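PDB 4GL3: putative glucoamylase from Bacteroides uniformis, which is probably a glycoside hydrolase of the glucoamylase type, releasing glucose from the ends of glucan chains. Local coordinates for residues H98-H103 against D120-V125. Sequence-based numbering, arbitrary orientation.
Sequences HGMWAH and DGADIV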
ATOM      1  N   HIS A  98     -11.536 -11.458 -15.566  1.00 19.48           N
ATOM      2  CA  HIS A  98     -10.787 -10.672 -16.550  1.00 19.21           C
ATOM      3  C   HIS A  98      -9.337 -10.432 -16.081  1.00 25.06           C
ATOM      4  O   HIS A  98      -8.785  -9.359 -16.257  1.00 22.49           O
ATOM      5  CB  HIS A  98     -11.520  -9.390 -16.904  1.00 20.81           C
ATOM      6  CG  HIS A  98     -12.766  -9.614 -17.735  1.00 19.41           C
ATOM      7  ND1 HIS A  98     -12.740  -9.652 -19.110  1.00 22.06           N
ATOM      8  CD2 HIS A  98     -14.074  -9.751 -17.377  1.00 18.28           C
ATOM      9  CE1 HIS A  98     -13.973  -9.867 -19.565  1.00 21.97           C
ATOM     10  NE2 HIS A  98     -14.795  -9.936 -18.531  1.00 21.60           N
ATOM     11  N   GLY A  99      -8.763 -11.464 -15.478  1.00 22.77           N
ATOM     12  CA  GLY A  99      -7.415 -11.462 -14.936  1.00 19.61           C
ATOM     13  C   GLY A  99      -7.244 -10.844 -13.557  1.00 22.88           C
ATOM     14  O   GLY A  99      -6.125 -10.843 -13.018  1.00 25.55           O
HETATM   15  N   MSE A 100      -8.318 -10.293 -12.991  1.00 20.67           N
HETATM   16  CA  MSE A 100      -8.229  -9.595 -11.720  1.00 19.77           C
HETATM   17  C   MSE A 100      -8.805 -10.485 -10.642  1.00 21.61           C
HETATM   18  O   MSE A 100      -9.650 -11.364 -10.922  1.00 24.64           O
HETATM   19  CB  MSE A 100      -8.977  -8.282 -11.754  1.00 17.94           C
HETATM   20  CG  MSE A 100      -8.648  -7.360 -12.929  1.00 19.91           C
HETATM   21 SE   MSE A 100      -6.781  -6.755 -12.791  0.75 18.75          SE
HETATM   22  CE  MSE A 100      -6.782  -5.674 -14.379  1.00 22.82           C
ATOM     23  N   TRP A 101      -8.394 -10.236  -9.402  1.00 18.62           N
ATOM     24  CA  TRP A 101      -9.003 -10.883  -8.236  1.00 19.68           C
ATOM     25  C   TRP A 101      -9.961  -9.951  -7.511  1.00 17.28           C
ATOM     26  O   TRP A 101      -9.924  -8.718  -7.704  1.00 19.33           O
ATOM     27  CB  TRP A 101      -7.892 -11.376  -7.271  1.00 19.77           C
ATOM     28  CG  TRP A 101      -6.846 -12.232  -7.953  1.00 18.63           C
ATOM     29  CD1 TRP A 101      -6.936 -13.546  -8.236  1.00 22.79           C
ATOM     30  CD2 TRP A 101      -5.555 -11.801  -8.454  1.00 20.32           C
ATOM     31  NE1 TRP A 101      -5.756 -13.996  -8.839  1.00 21.32           N
ATOM     32  CE2 TRP A 101      -4.916 -12.924  -8.995  1.00 22.09           C
ATOM     33  CE3 TRP A 101      -4.887 -10.587  -8.473  1.00 21.23           C
ATOM     34  CZ2 TRP A 101      -3.677 -12.848  -9.568  1.00 21.17           C
ATOM     35  CZ3 TRP A 101      -3.643 -10.505  -9.057  1.00 23.52           C
ATOM     36  CH2 TRP A 101      -3.034 -11.636  -9.565  1.00 19.18           C
ATOM     37  N   ALA A 102     -10.792 -10.566  -6.668  1.00 20.03           N
ATOM     38  CA  ALA A 102     -11.607  -9.895  -5.669  1.00 18.04           C
ATOM     39  C   ALA A 102     -10.754  -9.237  -4.546  1.00 25.05           C
ATOM     40  O   ALA A 102      -9.545  -9.495  -4.423  1.00 23.07           O
ATOM     41  CB  ALA A 102     -12.681 -10.841  -5.100  1.00 16.17           C
ATOM     42  N   HIS A 103     -11.369  -8.308  -3.804  1.00 21.60           N
ATOM     43  CA  HIS A 103     -10.746  -7.673  -2.638  1.00 20.12           C
ATOM     44  C   HIS A 103     -10.420  -8.784  -1.616  1.00 22.19           C
ATOM     45  O   HIS A 103      -9.301  -8.869  -1.125  1.00 22.66           O
ATOM     46  CB  HIS A 103     -11.696  -6.611  -2.121  1.00 21.21           C
ATOM     47  CG  HIS A 103     -11.192  -5.780  -0.972  1.00 23.55           C
ATOM     48  ND1 HIS A 103     -11.797  -4.576  -0.628  1.00 24.34           N
ATOM     49  CD2 HIS A 103     -10.201  -5.979  -0.067  1.00 27.21           C
ATOM     50  CE1 HIS A 103     -11.169  -4.067   0.429  1.00 27.95           C
ATOM     51  NE2 HIS A 103     -10.205  -4.903   0.793  1.00 22.29           N
ATOM     52  N   ASP A 120     -18.629  -8.217  -5.451  1.00 22.47           N
ATOM     53  CA  ASP A 120     -18.396  -9.656  -5.364  1.00 21.49           C
ATOM     54  C   ASP A 120     -17.671 -10.204  -6.559  1.00 21.99           C
ATOM     55  O   ASP A 120     -17.792 -11.399  -6.878  1.00 23.99           O
ATOM     56  CB  ASP A 120     -19.761 -10.378  -5.217  1.00 24.15           C
ATOM     57  CG  ASP A 120     -20.687 -10.192  -6.464  1.00 29.81           C
ATOM     58  OD1 ASP A 120     -20.353  -9.355  -7.348  1.00 26.02           O
ATOM     59  OD2 ASP A 120     -21.714 -10.918  -6.525  1.00 25.01           O
ATOM     60  N   GLY A 121     -16.973  -9.326  -7.268  1.00 19.38           N
ATOM     61  CA  GLY A 121     -16.157  -9.697  -8.405  1.00 20.10           C
ATOM     62  C   GLY A 121     -14.770  -9.093  -8.313  1.00 19.32           C
ATOM     63  O   GLY A 121     -14.186  -9.047  -7.251  1.00 24.37           O
ATOM     64  N   ALA A 122     -14.275  -8.610  -9.447  1.00 20.57           N
ATOM     65  CA  ALA A 122     -12.987  -7.965  -9.535  1.00 22.59           C
ATOM     66  C   ALA A 122     -12.966  -6.664  -8.704  1.00 21.91           C
ATOM     67  O   ALA A 122     -13.953  -5.898  -8.665  1.00 18.52           O
ATOM     68  CB  ALA A 122     -12.611  -7.655 -10.999  1.00 17.04           C
ATOM     69  N   ASP A 123     -11.819  -6.466  -8.048  1.00 21.45           N
ATOM     70  CA  ASP A 123     -11.410  -5.174  -7.456  1.00 20.23           C
ATOM     71  C   ASP A 123     -10.052  -4.843  -8.034  1.00 19.27           C
ATOM     72  O   ASP A 123      -9.012  -5.521  -7.724  1.00 19.59           O
ATOM     73  CB  ASP A 123     -11.364  -5.264  -5.932  1.00 22.50           C
ATOM     74  CG  ASP A 123     -10.969  -3.959  -5.273  1.00 23.06           C
ATOM     75  OD1 ASP A 123     -10.083  -3.243  -5.831  1.00 20.61           O
ATOM     76  OD2 ASP A 123     -11.599  -3.620  -4.254  1.00 25.66           O
ATOM     77  N   ILE A 124     -10.007  -3.879  -8.954  1.00 21.53           N
ATOM     78  CA  ILE A 124      -8.756  -3.672  -9.657  1.00 20.01           C
ATOM     79  C   ILE A 124      -7.736  -2.849  -8.889  1.00 22.96           C
ATOM     80  O   ILE A 124      -6.541  -2.843  -9.277  1.00 18.55           O
ATOM     81  CB  ILE A 124      -8.897  -3.121 -11.101  1.00 23.71           C
ATOM     82  CG1 ILE A 124      -9.314  -1.652 -11.129  1.00 22.46           C
ATOM     83  CG2 ILE A 124      -9.880  -3.989 -11.896  1.00 23.56           C
ATOM     84  CD1 ILE A 124      -9.191  -1.097 -12.567  1.00 23.39           C
ATOM     85  N   VAL A 125      -8.176  -2.138  -7.846  1.00 20.59           N
ATOM     86  CA  VAL A 125      -7.231  -1.382  -7.008  1.00 20.27           C
ATOM     87  C   VAL A 125      -6.472  -2.406  -6.158  1.00 21.26           C
ATOM     88  O   VAL A 125      -5.248  -2.421  -6.134  1.00 22.44           O
ATOM     89  CB  VAL A 125      -7.928  -0.315  -6.131  1.00 22.96           C
ATOM     90  CG1 VAL A 125      -6.903   0.283  -5.144  1.00 19.37           C
ATOM     91  CG2 VAL A 125      -8.597   0.769  -7.026  1.00 18.95           C
TER
HETATM   92  O   HOH W   1     -14.320  -7.745  -4.710  1.00 22.60           O
HETATM   93  O   HOH W   2     -13.565  -3.624  -2.558  1.00 25.27           O
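The His103 ring and the Asp123 carboxylate lie side by side, pointing the same way with their planes 83° apart; OD2 of Asp123 approaches the ring obliquely, 3.8 Å from His103 ND1. CG of both side chains is anti to the backbone N, setting them alongside. At the ring edge, in plane, a water 2.8 Å from His103 ND1 bridges to Asp123 OD2; Phe115 stacks on the ring. OD1 of Asp123 turns to the start of helix 124-140, accepting from Glu126 N and, weakly, from Val125 N. The backbones meet at one nearly straight bond, Asp123 N to Trp101 O (3.0 Å, 177°). Beside it Gly121 O takes a CA-H...O contact from Ala102 CA at 3.1 Å, and a second water links this oxygen to His103 N. On the apolar side Met100 CB touches Ala122 CB (3.8 Å), and the Met100 and Ile124 side chains cross at a slant, Met100 CG 3.7 Å from Ile124 CG2. Loop 98-103 is thus fastened to the helix N-terminus, with Asp123 as N-cap. Glycerol and Tris, probably from the crystallisation liquor, lie by His103 and may mark a pocket. The N-capped helix belongs to a six-hairpin-clan protein, typically an (alpha/alpha)6 barrel.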